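Local coordinates for immunity protein (Neisseria meningitidis, PDB 4Q7O) that probably protects its own cell from the toxin of a contact-dependent growth-inhibition system by binding that toxin and blocking its activity, at residues P85-S90 with N105-Y110; E29-F34 with D38-C43; D117-I120 with Y125-K128. All coordinates share one frame; numbering follows the deposited sequence.

Contact 1: P85-S90 with N105-Y110; sequences PSIYFS and NLAYHY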
loop_
_atom_site.group_PDB
_atom_site.type_symbol
_atom_site.label_atom_id
_atom_site.label_comp_id
_atom_site.label_asym_id
_atom_site.label_seq_id
_atom_site.Cartn_x
_atom_site.Cartn_y
_atom_site.Cartn_z
ATOM N N PRO B 85 -0.135 23.085 6.771
ATOM C CA PRO B 85 -1.375 22.351 7.050
ATOM C C PRO B 85 -1.243 20.902 6.586
ATOM O O PRO B 85 -0.886 20.635 5.429
ATOM C CB PRO B 85 -2.418 23.094 6.215
ATOM C CG PRO B 85 -1.878 24.517 6.148
ATOM C CD PRO B 85 -0.385 24.340 6.038
ATOM N N SER B 86 -1.526 19.982 7.498
ATOM C CA SER B 86 -1.266 18.570 7.276
ATOM C C SER B 86 -2.484 17.706 7.566
ATOM O O SER B 86 -3.467 18.153 8.152
ATOM C CB SER B 86 -0.073 18.104 8.115
ATOM O OG SER B 86 1.122 18.768 7.722
ATOM N N ILE B 87 -2.394 16.448 7.169
ATOM C CA ILE B 87 -3.503 15.526 7.295
ATOM C C ILE B 87 -2.995 14.137 7.660
ATOM O O ILE B 87 -1.947 13.694 7.184
ATOM C CB ILE B 87 -4.351 15.536 6.002
ATOM C CG1 ILE B 87 -5.489 14.512 6.060
ATOM C CG2 ILE B 87 -3.458 15.352 4.764
ATOM C CD1 ILE B 87 -6.519 14.718 4.970
ATOM N N TYR B 88 -3.740 13.480 8.540
ATOM C CA TYR B 88 -3.417 12.155 9.045
ATOM C C TYR B 88 -4.216 11.089 8.319
ATOM O O TYR B 88 -5.419 11.231 8.152
ATOM C CB TYR B 88 -3.745 12.127 10.537
ATOM C CG TYR B 88 -3.737 10.774 11.201
ATOM C CD1 TYR B 88 -2.563 10.224 11.703
ATOM C CD2 TYR B 88 -4.919 10.077 11.391
ATOM C CE1 TYR B 88 -2.566 8.996 12.351
ATOM C CE2 TYR B 88 -4.933 8.858 12.033
ATOM C CZ TYR B 88 -3.755 8.320 12.507
ATOM O OH TYR B 88 -3.782 7.107 13.155
ATOM N N PHE B 89 -3.540 10.026 7.893
ATOM C CA PHE B 89 -4.191 8.852 7.327
ATOM C C PHE B 89 -3.844 7.627 8.140
ATOM O O PHE B 89 -2.720 7.494 8.623
ATOM C CB PHE B 89 -3.711 8.603 5.893
ATOM C CG PHE B 89 -4.241 9.573 4.902
ATOM C CD1 PHE B 89 -3.652 10.823 4.754
ATOM C CD2 PHE B 89 -5.313 9.232 4.090
ATOM C CE1 PHE B 89 -4.135 11.724 3.823
ATOM C CE2 PHE B 89 -5.801 10.130 3.152
ATOM C CZ PHE B 89 -5.215 11.373 3.017
ATOM N N SER B 90 -4.791 6.711 8.274
ATOM C CA SER B 90 -4.440 5.402 8.803
ATOM C C SER B 90 -5.211 4.295 8.119
ATOM O O SER B 90 -6.328 4.499 7.645
ATOM C CB SER B 90 -4.622 5.342 10.319
ATOM O OG SER B 90 -5.985 5.279 10.665
ATOM N N ASN B 105 -1.662 19.759 0.739
ATOM C CA ASN B 105 -1.458 19.945 -0.695
ATOM C C ASN B 105 -1.157 18.627 -1.390
ATOM O O ASN B 105 -1.701 18.327 -2.459
ATOM C CB ASN B 105 -0.310 20.923 -0.962
ATOM C CG ASN B 105 -0.676 22.353 -0.665
ATOM O OD1 ASN B 105 -1.851 22.693 -0.495
ATOM N ND2 ASN B 105 0.333 23.212 -0.624
ATOM N N LEU B 106 -0.271 17.838 -0.792
ATOM C CA LEU B 106 0.054 16.531 -1.352
ATOM C C LEU B 106 -1.147 15.599 -1.295
ATOM O O LEU B 106 -1.391 14.842 -2.230
ATOM C CB LEU B 106 1.272 15.919 -0.648
ATOM C CG LEU B 106 1.648 14.510 -1.121
ATOM C CD1 LEU B 106 1.992 14.476 -2.604
ATOM C CD2 LEU B 106 2.798 13.958 -0.307
ATOM N N ALA B 107 -1.912 15.660 -0.208
ATOM C CA ALA B 107 -3.144 14.873 -0.133
ATOM C C ALA B 107 -4.095 15.204 -1.282
ATOM O O ALA B 107 -4.639 14.301 -1.919
ATOM C CB ALA B 107 -3.839 15.075 1.197
ATOM N N TYR B 108 -4.294 16.489 -1.559
ATOM C CA TYR B 108 -5.138 16.864 -2.692
ATOM C C TYR B 108 -4.604 16.333 -4.024
ATOM O O TYR B 108 -5.373 15.915 -4.881
ATOM C CB TYR B 108 -5.343 18.376 -2.757
ATOM C CG TYR B 108 -6.540 18.838 -1.968
ATOM C CD1 TYR B 108 -7.820 18.798 -2.518
ATOM C CD2 TYR B 108 -6.402 19.308 -0.676
ATOM C CE1 TYR B 108 -8.926 19.221 -1.798
ATOM C CE2 TYR B 108 -7.506 19.740 0.052
ATOM C CZ TYR B 108 -8.761 19.692 -0.513
ATOM O OH TYR B 108 -9.854 20.108 0.214
ATOM N N HIS B 109 -3.287 16.367 -4.187
ATOM C CA HIS B 109 -2.608 15.784 -5.342
ATOM C C HIS B 109 -2.993 14.308 -5.471
ATOM O O HIS B 109 -3.431 13.860 -6.533
ATOM C CB HIS B 109 -1.099 15.975 -5.138
ATOM C CG HIS B 109 -0.224 15.382 -6.200
ATOM N ND1 HIS B 109 -0.138 15.900 -7.474
ATOM C CD2 HIS B 109 0.673 14.371 -6.143
ATOM C CE1 HIS B 109 0.748 15.206 -8.170
ATOM N NE2 HIS B 109 1.257 14.274 -7.385
ATOM N N TYR B 110 -2.868 13.556 -4.384
ATOM C CA TYR B 110 -3.256 12.147 -4.413
ATOM C C TYR B 110 -4.739 11.943 -4.698
ATOM O O TYR B 110 -5.104 11.061 -5.467
ATOM C CB TYR B 110 -2.906 11.463 -3.098
ATOM C CG TYR B 110 -1.438 11.179 -2.884
ATOM C CD1 TYR B 110 -0.640 10.691 -3.914
ATOM C CD2 TYR B 110 -0.854 11.375 -1.634
ATOM C CE1 TYR B 110 0.697 10.409 -3.710
ATOM C CE2 TYR B 110 0.492 11.093 -1.419
ATOM C CZ TYR B 110 1.261 10.617 -2.463
ATOM O OH TYR B 110 2.587 10.331 -2.261
HETATM O O HOH W 1 -0.309 21.570 2.700
#
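A107 sets its methyl group against I87 and F89 where helix 104-121 packs across one face of the four-stranded antiparallel sheet, a helix-on-sheet layer near the centre of the molecule. The strand concerned, 86-91, is an inner one, paired with 58-62 along one border and with 98-103 along the other. The chain leaves 98-103 and turns directly into the helix, whose first turns run back over the sheet.

Of the three residues that touch, A107 gives up the largest area, and its CB serves both partners. I87 supplies its CG2 branch, 3.6 Å from A107 CB. With CG1 anti to the backbone N (chi1 177°), the short CG2 branch falls between the backbone N and the carbonyl carbon and meets the helix, while the side chain also packs on Y60, K62 and I102 of the flanking strands. F89, two residues on and so facing the same way from the strand, brings its ring edge: A107 CB lies near the plane of the ring, 4.3 Å from F89 CE1. That ring has a second neighbour in F27, which it meets edge-to-face.

The small methyl lets the two layers come near, with the CA atoms of I87 and A107 7.5 Å apart, and all three residues are buried. Where strand and helix begin, a polar link takes over from the apolar one. Water 1 donates to P85 O at 2.9 Å and accepts from N105 N at 3.0 Å, joining the residue before the strand to the first turn of the helix.

Contact 2: E29-F34 with D38-C43; sequences ETIYQF and DTLLEC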
loop_
_atom_site.group_PDB
_atom_site.type_symbol
_atom_site.label_atom_id
_atom_site.label_comp_id
_atom_site.label_asym_id
_atom_site.label_seq_id
_atom_site.Cartn_x
_atom_site.Cartn_y
_atom_site.Cartn_z
ATOM N N GLU B 29 -7.453 1.529 -2.229
ATOM C CA GLU B 29 -7.825 0.210 -2.726
ATOM C C GLU B 29 -8.793 -0.499 -1.799
ATOM O O GLU B 29 -9.744 -1.140 -2.247
ATOM C CB GLU B 29 -6.601 -0.671 -2.968
ATOM C CG GLU B 29 -6.938 -2.090 -3.442
ATOM C CD GLU B 29 -7.758 -2.143 -4.727
ATOM O OE1 GLU B 29 -7.746 -1.170 -5.511
ATOM O OE2 GLU B 29 -8.414 -3.181 -4.957
ATOM N N THR B 30 -8.567 -0.380 -0.498
ATOM C CA THR B 30 -9.413 -1.112 0.433
ATOM C C THR B 30 -10.820 -0.504 0.525
ATOM O O THR B 30 -11.802 -1.230 0.628
ATOM C CB THR B 30 -8.750 -1.302 1.813
ATOM O OG1 THR B 30 -8.449 -0.029 2.377
ATOM C CG2 THR B 30 -7.467 -2.111 1.681
ATOM N N ILE B 31 -10.927 0.821 0.467
ATOM C CA ILE B 31 -12.250 1.447 0.429
ATOM C C ILE B 31 -12.996 1.096 -0.859
ATOM O O ILE B 31 -14.172 0.733 -0.832
ATOM C CB ILE B 31 -12.150 2.967 0.587
ATOM C CG1 ILE B 31 -11.631 3.296 1.986
ATOM C CG2 ILE B 31 -13.494 3.637 0.325
ATOM C CD1 ILE B 31 -11.233 4.727 2.155
ATOM N N TYR B 32 -12.307 1.192 -1.987
ATOM C CA TYR B 32 -12.917 0.861 -3.268
ATOM C C TYR B 32 -13.450 -0.569 -3.322
ATOM O O TYR B 32 -14.555 -0.817 -3.799
ATOM C CB TYR B 32 -11.905 1.084 -4.391
ATOM C CG TYR B 32 -12.344 0.555 -5.732
ATOM C CD1 TYR B 32 -13.285 1.232 -6.494
ATOM C CD2 TYR B 32 -11.809 -0.615 -6.246
ATOM C CE1 TYR B 32 -13.685 0.753 -7.736
ATOM C CE2 TYR B 32 -12.196 -1.101 -7.480
ATOM C CZ TYR B 32 -13.135 -0.419 -8.221
ATOM O OH TYR B 32 -13.512 -0.908 -9.450
ATOM N N GLN B 33 -12.671 -1.521 -2.834
ATOM C CA GLN B 33 -13.066 -2.908 -2.997
ATOM C C GLN B 33 -14.172 -3.335 -2.024
ATOM O O GLN B 33 -14.909 -4.279 -2.294
ATOM C CB GLN B 33 -11.852 -3.824 -2.844
ATOM C CG GLN B 33 -11.332 -3.891 -1.435
ATOM C CD GLN B 33 -10.061 -4.695 -1.327
ATOM O OE1 GLN B 33 -9.408 -4.992 -2.334
ATOM N NE2 GLN B 33 -9.692 -5.046 -0.100
ATOM N N PHE B 34 -14.290 -2.643 -0.894
ATOM C CA PHE B 34 -15.150 -3.112 0.186
ATOM C C PHE B 34 -16.406 -2.259 0.364
ATOM O O PHE B 34 -17.490 -2.780 0.641
ATOM C CB PHE B 34 -14.343 -3.166 1.482
ATOM C CG PHE B 34 -15.089 -3.726 2.641
ATOM C CD1 PHE B 34 -15.250 -5.094 2.778
ATOM C CD2 PHE B 34 -15.604 -2.887 3.614
ATOM C CE1 PHE B 34 -15.937 -5.617 3.860
ATOM C CE2 PHE B 34 -16.286 -3.401 4.701
ATOM C CZ PHE B 34 -16.458 -4.765 4.822
ATOM N N ASP B 38 -20.870 4.821 -3.889
ATOM C CA ASP B 38 -21.405 6.040 -3.280
ATOM C C ASP B 38 -20.593 6.438 -2.045
ATOM O O ASP B 38 -20.318 7.619 -1.826
ATOM C CB ASP B 38 -22.881 5.878 -2.909
ATOM C CG ASP B 38 -23.801 5.928 -4.114
ATOM O OD1 ASP B 38 -23.350 6.352 -5.200
ATOM O OD2 ASP B 38 -24.983 5.551 -3.964
ATOM N N THR B 39 -20.202 5.455 -1.243
ATOM C CA THR B 39 -19.326 5.722 -0.099
ATOM C C THR B 39 -17.964 6.266 -0.538
ATOM O O THR B 39 -17.450 7.226 0.045
ATOM C CB THR B 39 -19.150 4.464 0.752
ATOM O OG1 THR B 39 -20.411 4.147 1.353
ATOM C CG2 THR B 39 -18.092 4.671 1.842
ATOM N N LEU B 40 -17.383 5.667 -1.570
ATOM C CA LEU B 40 -16.122 6.179 -2.104
ATOM C C LEU B 40 -16.248 7.636 -2.556
ATOM O O LEU B 40 -15.355 8.439 -2.309
ATOM C CB LEU B 40 -15.631 5.303 -3.251
ATOM C CG LEU B 40 -14.293 5.688 -3.885
ATOM C CD1 LEU B 40 -13.148 5.647 -2.867
ATOM C CD2 LEU B 40 -14.000 4.773 -5.062
ATOM N N LEU B 41 -17.356 7.979 -3.210
ATOM C CA LEU B 41 -17.599 9.365 -3.598
ATOM C C LEU B 41 -17.612 10.297 -2.386
ATOM O O LEU B 41 -17.056 11.393 -2.443
ATOM C CB LEU B 41 -18.889 9.499 -4.418
ATOM C CG LEU B 41 -18.789 8.999 -5.857
ATOM C CD1 LEU B 41 -20.138 9.105 -6.532
ATOM C CD2 LEU B 41 -17.766 9.802 -6.620
ATOM N N GLU B 42 -18.211 9.851 -1.279
ATOM C CA GLU B 42 -18.224 10.663 -0.059
ATOM C C GLU B 42 -16.816 10.812 0.515
ATOM O O GLU B 42 -16.442 11.886 0.995
ATOM C CB GLU B 42 -19.189 10.083 0.985
ATOM C CG GLU B 42 -20.652 10.099 0.546
ATOM C CD GLU B 42 -21.139 11.482 0.156
ATOM O OE1 GLU B 42 -20.955 12.430 0.946
ATOM O OE2 GLU B 42 -21.701 11.617 -0.950
ATOM N N CYS B 43 -16.044 9.730 0.453
ATOM C CA CYS B 43 -14.632 9.764 0.821
ATOM C C CYS B 43 -13.869 10.825 0.014
ATOM O O CYS B 43 -13.091 11.594 0.573
ATOM C CB CYS B 43 -13.995 8.381 0.623
ATOM S SG CYS B 43 -12.218 8.332 0.844
#
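This is an apolar helix-helix contact within a helical hairpin: the end of helix 22-34 lies beside helix 37-46, and a short turn joins the two. Their local axes run nearly antiparallel, at 150°, and come within 9.2 Å of each other. I31, L40, Y32 and C43 carry the contact, and the CA atoms of Y32 and L40 are the nearest pair across the segments.

L40 reaches across with both branches of its fork. Its CG stands anti to the backbone N (chi1 -178°), which carries the two methyls over to the other helix although the side chain does not start out pointing there. CD1 takes the isoleucine, 3.8 Å from I31 CG2, while CD2 takes the tyrosine, 3.9 Å from Y32 CD1. The second approach is to the rim of the ring: L40 CD2 sits near the plane of Y32, not over a face. I31 is forked in its turn. CG2 meets the leucine, and the longer arm, with CG1 anti to the carbonyl carbon (chi1 -66°), carries CD1 to 4.0 Å from C43 SG, one turn further along helix 37-46.

The sheet closes over part of this interface, since F53 of strand 52-55 touches both I31 and C43. Beyond the apolar part of the ring, Y32 OH is hydrogen-bonded to H122 NE2. Another side of helix 22-34 faces the second subunit, where Q33 NE2 bonds to N96 OD1 and P97 O of that chain.

Between the two segments the chemistry is therefore methyl, ring edge and thiol: the helices are held here by shape and by burial of apolar surface, with the one phenolic hydroxyl satisfied elsewhere.

Contact 3: D117-I120 with Y125-K128; sequences DFLI and YQKK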
loop_
_atom_site.group_PDB
_atom_site.type_symbol
_atom_site.label_atom_id
_atom_site.label_comp_id
_atom_site.label_asym_id
_atom_site.label_seq_id
_atom_site.Cartn_x
_atom_site.Cartn_y
_atom_site.Cartn_z
ATOM N N ASP B 117 -8.315 8.061 -11.608
ATOM C CA ASP B 117 -8.280 6.610 -11.814
ATOM C C ASP B 117 -9.691 6.036 -11.755
ATOM O O ASP B 117 -10.082 5.218 -12.596
ATOM C CB ASP B 117 -7.428 5.904 -10.744
ATOM C CG ASP B 117 -5.926 6.107 -10.928
ATOM O OD1 ASP B 117 -5.470 6.391 -12.053
ATOM O OD2 ASP B 117 -5.189 5.950 -9.930
ATOM N N PHE B 118 -10.458 6.477 -10.765
ATOM C CA PHE B 118 -11.806 5.964 -10.569
ATOM C C PHE B 118 -12.738 6.299 -11.737
ATOM O O PHE B 118 -13.430 5.422 -12.262
ATOM C CB PHE B 118 -12.398 6.476 -9.251
ATOM C CG PHE B 118 -13.818 6.041 -9.032
ATOM C CD1 PHE B 118 -14.110 4.726 -8.691
ATOM C CD2 PHE B 118 -14.864 6.935 -9.186
ATOM C CE1 PHE B 118 -15.422 4.319 -8.499
ATOM C CE2 PHE B 118 -16.180 6.532 -8.999
ATOM C CZ PHE B 118 -16.459 5.224 -8.653
ATOM N N LEU B 119 -12.776 7.564 -12.144
ATOM C CA LEU B 119 -13.691 7.947 -13.219
ATOM C C LEU B 119 -13.271 7.330 -14.560
ATOM O O LEU B 119 -14.116 7.045 -15.420
ATOM C CB LEU B 119 -13.844 9.471 -13.311
ATOM C CG LEU B 119 -12.645 10.297 -13.782
ATOM C CD1 LEU B 119 -12.606 10.442 -15.308
ATOM C CD2 LEU B 119 -12.654 11.671 -13.112
ATOM N N ILE B 120 -11.967 7.126 -14.741
ATOM C CA ILE B 120 -11.471 6.499 -15.965
ATOM C C ILE B 120 -11.975 5.060 -16.030
ATOM O O ILE B 120 -12.426 4.598 -17.079
ATOM C CB ILE B 120 -9.928 6.559 -16.060
ATOM C CG1 ILE B 120 -9.498 7.988 -16.405
ATOM C CG2 ILE B 120 -9.403 5.594 -17.120
ATOM C CD1 ILE B 120 -8.011 8.266 -16.251
ATOM N N TYR B 125 -19.608 7.392 -13.723
ATOM C CA TYR B 125 -19.481 8.393 -12.666
ATOM C C TYR B 125 -18.781 9.681 -13.115
ATOM O O TYR B 125 -18.374 10.481 -12.278
ATOM C CB TYR B 125 -18.769 7.801 -11.443
ATOM C CG TYR B 125 -19.610 6.778 -10.718
ATOM C CD1 TYR B 125 -19.552 5.440 -11.067
ATOM C CD2 TYR B 125 -20.485 7.154 -9.706
ATOM C CE1 TYR B 125 -20.330 4.501 -10.431
ATOM C CE2 TYR B 125 -21.271 6.216 -9.057
ATOM C CZ TYR B 125 -21.188 4.890 -9.428
ATOM O OH TYR B 125 -21.962 3.945 -8.802
ATOM N N GLN B 126 -18.670 9.875 -14.427
ATOM C CA GLN B 126 -17.977 11.031 -15.010
ATOM C C GLN B 126 -18.419 12.371 -14.419
ATOM O O GLN B 126 -17.595 13.139 -13.903
ATOM C CB GLN B 126 -18.166 11.058 -16.537
ATOM C CG GLN B 126 -17.537 12.266 -17.226
ATOM C CD GLN B 126 -16.041 12.127 -17.463
ATOM O OE1 GLN B 126 -15.452 11.056 -17.257
ATOM N NE2 GLN B 126 -15.412 13.218 -17.905
ATOM N N LYS B 127 -19.717 12.651 -14.503
ATOM C CA LYS B 127 -20.257 13.935 -14.067
ATOM C C LYS B 127 -19.979 14.219 -12.587
ATOM O O LYS B 127 -19.514 15.302 -12.230
ATOM C CB LYS B 127 -21.763 13.986 -14.343
ATOM C CG LYS B 127 -22.448 15.284 -13.958
ATOM C CD LYS B 127 -23.956 15.175 -14.182
ATOM C CE LYS B 127 -24.668 16.487 -13.902
ATOM N NZ LYS B 127 -24.372 17.010 -12.542
ATOM N N LYS B 128 -20.250 13.241 -11.732
ATOM C CA LYS B 128 -20.080 13.430 -10.294
ATOM C C LYS B 128 -18.614 13.625 -9.913
ATOM O O LYS B 128 -18.290 14.442 -9.051
ATOM C CB LYS B 128 -20.654 12.234 -9.538
ATOM C CG LYS B 128 -22.172 12.163 -9.561
ATOM C CD LYS B 128 -22.655 10.860 -8.955
ATOM C CE LYS B 128 -24.176 10.791 -8.912
ATOM N NZ LYS B 128 -24.638 9.539 -8.245
HETATM O O HOH W 2 -14.674 8.438 -17.702
#
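F118 and Y125 form the aromatic half of the contact where helix 104-121 hands over through a short turn to helix 126-139; beside it L119 packs on Q126, and a water bridges the two residues. Y125 occupies the N-cap position of the second helix.

The aromatic pair is oblique, with ring planes at 48° and centroids 5.4 Å apart. F118 leads with one corner of its ring. F118 CZ lies over one face of Y125, displaced toward the rim and 3.9 Å from Y125 CD1, and F118 CE2 comes to 3.8 Å from Y125 CB. The phenylalanine gets there with CG anti to the backbone N (chi1 177°), which swings its far end to the second helix. Both rings also join a wider apolar cluster, in which F118 touches C129.

The second group mixes an apolar branch with an amide. Q126 bends at chi2 (81°), which folds its amide back toward the first helix and brings OE1 to 3.5 Å from L119 CD1, a van der Waals approach. L119 also packs on C129, K130 and Q133 further along the second helix. Water 2 makes the polar link: it donates to L119 O at 2.7 Å and to Q126 OE1 at 2.8 Å, tying a main-chain carbonyl near the end of one helix to a side chain at the start of the next.

F118, L119 and Y125 thus bury apolar surface, while the L119 carbonyl and the amide oxygen of the exposed Q126 share one water, so each has a polar partner.

Contacts 2 and 3 share one apolar cluster: their centres are about 13 Å apart, and L40 CD2 lies 3.6 Å from F118 CD1 while L41 CD1 lies 3.7 Å from Y125 CD2. The helical hairpin is thereby packed against the end of helix 104-121 and the start of helix 126-139. Helix 104-121 also connects contact 1 to contact 3, its early turns resting on the sheet and its last ones meeting helix 126-139, with the centres about 21 Å apart. Contacts 1 and 2 stand about 17 Å apart between centres and do not touch. Among the three, contact 2 alone has the second subunit within reach. Along the chain contact 2 comes first, then contact 1, then contact 3.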